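Local atomic coordinates of succinate--CoA ligase subunit alpha (Campylobacter jejuni, PDB entry 6MEL), a protein that forms the alpha subunit of a succinate--CoA ligase and carries a Rossmann-like CoA-binding domain followed by a CoA-ligase domain. Residues A[29-43]-A[49-61]. Numbering follows the deposited sequence.
Sequences MAYGTNIVGGITPHK and LGKPVFDTVADAV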
# COMPACT_ATOMS: atom_id res chain seq x y z
N MET A 29 14.95 -15.62 -20.26
CA MET A 29 15.77 -16.64 -20.91
C MET A 29 16.75 -16.00 -21.91
O MET A 29 17.94 -16.32 -21.88
CB MET A 29 14.90 -17.67 -21.62
CG MET A 29 14.24 -18.63 -20.64
SD MET A 29 12.86 -19.59 -21.39
CE MET A 29 13.51 -21.23 -21.13
N ALA A 30 16.29 -15.04 -22.71
CA ALA A 30 17.15 -14.37 -23.70
C ALA A 30 18.25 -13.61 -22.98
O ALA A 30 19.34 -13.49 -23.51
CB ALA A 30 16.36 -13.43 -24.60
N TYR A 31 17.97 -13.10 -21.77
CA TYR A 31 18.99 -12.36 -21.04
C TYR A 31 20.05 -13.29 -20.43
O TYR A 31 21.07 -12.82 -19.97
CB TYR A 31 18.30 -11.53 -19.95
CG TYR A 31 19.14 -10.44 -19.35
CD1 TYR A 31 19.38 -9.28 -20.06
CD2 TYR A 31 19.74 -10.58 -18.11
CE1 TYR A 31 20.13 -8.24 -19.52
CE2 TYR A 31 20.49 -9.55 -17.55
CZ TYR A 31 20.69 -8.37 -18.26
OH TYR A 31 21.44 -7.34 -17.75
N GLY A 32 19.76 -14.60 -20.34
CA GLY A 32 20.75 -15.58 -19.83
C GLY A 32 20.24 -16.42 -18.66
O GLY A 32 20.94 -17.31 -18.19
N THR A 33 19.02 -16.16 -18.20
CA THR A 33 18.50 -16.86 -17.01
C THR A 33 18.29 -18.34 -17.34
O THR A 33 17.63 -18.67 -18.31
CB THR A 33 17.17 -16.28 -16.51
OG1 THR A 33 17.30 -14.86 -16.42
CG2 THR A 33 16.76 -16.87 -15.18
N ASN A 34 18.78 -19.21 -16.47
CA ASN A 34 18.61 -20.67 -16.61
C ASN A 34 17.21 -21.11 -16.15
O ASN A 34 17.06 -21.76 -15.12
CB ASN A 34 19.69 -21.41 -15.82
CG ASN A 34 19.76 -22.90 -16.13
OD1 ASN A 34 19.19 -23.33 -17.12
ND2 ASN A 34 20.37 -23.72 -15.28
N ILE A 35 16.17 -20.78 -16.91
CA ILE A 35 14.88 -21.28 -16.60
C ILE A 35 14.79 -22.74 -17.04
O ILE A 35 14.91 -23.02 -18.23
CB ILE A 35 13.80 -20.39 -17.22
CG1 ILE A 35 13.79 -19.01 -16.54
CG2 ILE A 35 12.45 -21.07 -17.13
CD1 ILE A 35 12.78 -18.03 -17.06
N VAL A 36 14.46 -23.65 -16.11
CA VAL A 36 14.51 -25.07 -16.42
C VAL A 36 13.11 -25.64 -16.56
O VAL A 36 12.99 -26.81 -16.86
CB VAL A 36 15.31 -25.88 -15.38
CG1 VAL A 36 16.78 -25.54 -15.43
CG2 VAL A 36 14.74 -25.67 -13.98
N GLY A 37 12.07 -24.84 -16.33
CA GLY A 37 10.71 -25.41 -16.27
C GLY A 37 9.72 -24.47 -15.62
O GLY A 37 10.04 -23.37 -15.13
N GLY A 38 8.48 -24.89 -15.59
CA GLY A 38 7.46 -24.08 -14.94
C GLY A 38 6.25 -24.90 -14.55
O GLY A 38 6.14 -26.08 -14.96
N ILE A 39 5.34 -24.24 -13.83
CA ILE A 39 4.18 -24.85 -13.25
C ILE A 39 2.94 -24.21 -13.89
O ILE A 39 2.82 -23.00 -13.95
CB ILE A 39 4.21 -24.76 -11.71
CG1 ILE A 39 5.35 -25.57 -11.09
CG2 ILE A 39 2.93 -25.32 -11.11
CD1 ILE A 39 6.69 -25.09 -11.29
N THR A 40 2.00 -25.04 -14.32
CA THR A 40 0.62 -24.65 -14.49
C THR A 40 -0.26 -25.87 -14.22
O THR A 40 -0.14 -26.86 -14.92
CB THR A 40 0.34 -24.11 -15.90
OG1 THR A 40 1.12 -22.93 -16.11
CG2 THR A 40 -1.13 -23.78 -16.10
N PRO A 41 -1.15 -25.85 -13.21
CA PRO A 41 -2.01 -27.01 -12.94
C PRO A 41 -2.76 -27.42 -14.22
O PRO A 41 -3.26 -26.57 -14.93
CB PRO A 41 -2.99 -26.51 -11.88
CG PRO A 41 -2.22 -25.41 -11.17
CD PRO A 41 -1.43 -24.72 -12.29
N HIS A 42 -2.77 -28.73 -14.49
CA HIS A 42 -3.52 -29.38 -15.56
C HIS A 42 -2.77 -29.27 -16.89
O HIS A 42 -3.33 -29.59 -17.93
CB HIS A 42 -4.94 -28.83 -15.66
CG HIS A 42 -5.64 -28.80 -14.34
ND1 HIS A 42 -5.82 -29.94 -13.57
CD2 HIS A 42 -6.20 -27.79 -13.67
CE1 HIS A 42 -6.44 -29.61 -12.46
NE2 HIS A 42 -6.69 -28.29 -12.50
N LYS A 43 -1.52 -28.82 -16.87
CA LYS A 43 -0.74 -28.76 -18.07
C LYS A 43 0.57 -29.52 -17.91
O LYS A 43 1.46 -29.38 -18.75
CB LYS A 43 -0.52 -27.30 -18.47
CG LYS A 43 -1.77 -26.68 -19.04
CD LYS A 43 -1.56 -25.29 -19.53
CE LYS A 43 -2.78 -24.76 -20.25
NZ LYS A 43 -2.65 -23.29 -20.37
N LEU A 49 7.98 -22.72 -24.10
CA LEU A 49 9.25 -22.04 -24.34
C LEU A 49 10.41 -23.02 -24.27
O LEU A 49 11.47 -22.69 -23.74
CB LEU A 49 9.42 -20.93 -23.29
CG LEU A 49 8.36 -19.84 -23.32
CD1 LEU A 49 8.59 -18.84 -22.19
CD2 LEU A 49 8.40 -19.12 -24.68
N GLY A 50 10.20 -24.21 -24.83
CA GLY A 50 11.18 -25.29 -24.92
C GLY A 50 11.51 -25.97 -23.59
O GLY A 50 12.51 -26.68 -23.50
N LYS A 51 10.68 -25.80 -22.56
CA LYS A 51 10.97 -26.37 -21.26
C LYS A 51 9.76 -27.14 -20.76
O LYS A 51 8.64 -26.87 -21.16
CB LYS A 51 11.30 -25.25 -20.27
CG LYS A 51 12.48 -24.40 -20.69
CD LYS A 51 13.76 -25.17 -20.67
CE LYS A 51 14.89 -24.40 -21.32
NZ LYS A 51 16.13 -25.21 -21.21
N PRO A 52 9.96 -28.08 -19.82
CA PRO A 52 8.85 -28.86 -19.27
C PRO A 52 7.92 -28.05 -18.36
O PRO A 52 8.36 -27.14 -17.65
CB PRO A 52 9.57 -30.02 -18.55
CG PRO A 52 10.95 -29.50 -18.24
CD PRO A 52 11.28 -28.51 -19.34
N VAL A 53 6.63 -28.34 -18.48
CA VAL A 53 5.58 -27.81 -17.64
C VAL A 53 5.19 -28.92 -16.68
O VAL A 53 5.17 -30.09 -17.09
CB VAL A 53 4.37 -27.35 -18.46
CG1 VAL A 53 3.24 -26.76 -17.63
CG2 VAL A 53 4.79 -26.39 -19.54
N PHE A 54 4.90 -28.54 -15.44
CA PHE A 54 4.49 -29.44 -14.40
C PHE A 54 3.19 -28.94 -13.77
O PHE A 54 2.89 -27.72 -13.81
CB PHE A 54 5.58 -29.51 -13.34
CG PHE A 54 6.91 -29.96 -13.86
CD1 PHE A 54 7.24 -31.31 -13.91
CD2 PHE A 54 7.82 -29.03 -14.33
CE1 PHE A 54 8.47 -31.73 -14.42
CE2 PHE A 54 9.05 -29.44 -14.82
CZ PHE A 54 9.37 -30.78 -14.87
N ASP A 55 2.45 -29.86 -13.14
CA ASP A 55 1.22 -29.49 -12.44
C ASP A 55 1.52 -28.82 -11.10
O ASP A 55 0.68 -28.10 -10.62
CB ASP A 55 0.32 -30.70 -12.21
CG ASP A 55 -0.27 -31.26 -13.50
OD1 ASP A 55 -0.74 -30.47 -14.34
OD2 ASP A 55 -0.19 -32.44 -13.66
N THR A 56 2.64 -29.20 -10.46
CA THR A 56 2.94 -28.88 -9.09
C THR A 56 4.42 -28.50 -8.99
O THR A 56 5.29 -29.00 -9.76
CB THR A 56 2.65 -30.06 -8.14
OG1 THR A 56 3.59 -31.10 -8.41
CG2 THR A 56 1.26 -30.61 -8.31
N VAL A 57 4.73 -27.63 -8.02
CA VAL A 57 6.12 -27.30 -7.77
C VAL A 57 6.88 -28.57 -7.35
O VAL A 57 8.05 -28.72 -7.68
CB VAL A 57 6.27 -26.19 -6.70
CG1 VAL A 57 7.72 -25.88 -6.42
CG2 VAL A 57 5.53 -24.92 -7.11
N ALA A 58 6.24 -29.44 -6.57
CA ALA A 58 6.93 -30.64 -6.06
C ALA A 58 7.43 -31.51 -7.23
O ALA A 58 8.57 -31.96 -7.18
CB ALA A 58 6.02 -31.44 -5.15
N ASP A 59 6.61 -31.70 -8.26
CA ASP A 59 7.00 -32.46 -9.49
C ASP A 59 8.16 -31.76 -10.21
O ASP A 59 9.11 -32.41 -10.63
CB ASP A 59 5.84 -32.60 -10.48
CG ASP A 59 4.75 -33.58 -10.05
OD1 ASP A 59 5.00 -34.35 -9.13
OD2 ASP A 59 3.65 -33.56 -10.64
N ALA A 60 8.10 -30.43 -10.31
CA ALA A 60 9.13 -29.67 -10.98
C ALA A 60 10.46 -29.79 -10.24
O ALA A 60 11.52 -29.93 -10.87
CB ALA A 60 8.72 -28.22 -11.09
N VAL A 61 10.43 -29.69 -8.91
CA VAL A 61 11.66 -29.73 -8.11
C VAL A 61 12.30 -31.14 -8.20
O VAL A 61 13.51 -31.28 -8.28
CB VAL A 61 11.37 -29.32 -6.66
CG1 VAL A 61 12.45 -29.81 -5.70
CG2 VAL A 61 11.18 -27.81 -6.56
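Parallel pairing at one side of a Rossmann-like sheet joins strand 34-39 to strand 51-54, with Gly38 and Ile39 in register with Val53 and Phe54. Gly38 is gripped at both ends: its N donates to Pro52 O (3.1 Å), and its O accepts from Phe54 N (2.8 Å). Thr40 N then reaches Phe54 O at 2.9 Å. Past the strand ends, the type II turn Thr40-Lys43 is pinned by Asp55, whose OD1 takes His42 N at 2.7 Å from above the carboxylate plane and also accepts from Gly44 N.

On the face shared with Phe54, Ile39 holds CG1 beside its own backbone N (chi1 -66°), near Val57 CG2, and the turn at chi2 (70°) carries CD1 on to Ala60 CB (3.7 Å). Ala60 CA sits over the centre of the Phe54 ring, while Gly38 O lies at the ring's edge. At the other end, the Met29 and Lys51 side chains run antiparallel past one another, Met29 CE pressing tightly on Lys51 CG (3.4 Å). Strand 34-39 lies between 51-54 and 10-14, with helix 57-64 covering the Ile39-Phe54 face, an arrangement characteristic of the parallel sheet of Rossmann-like CoA-binding domains.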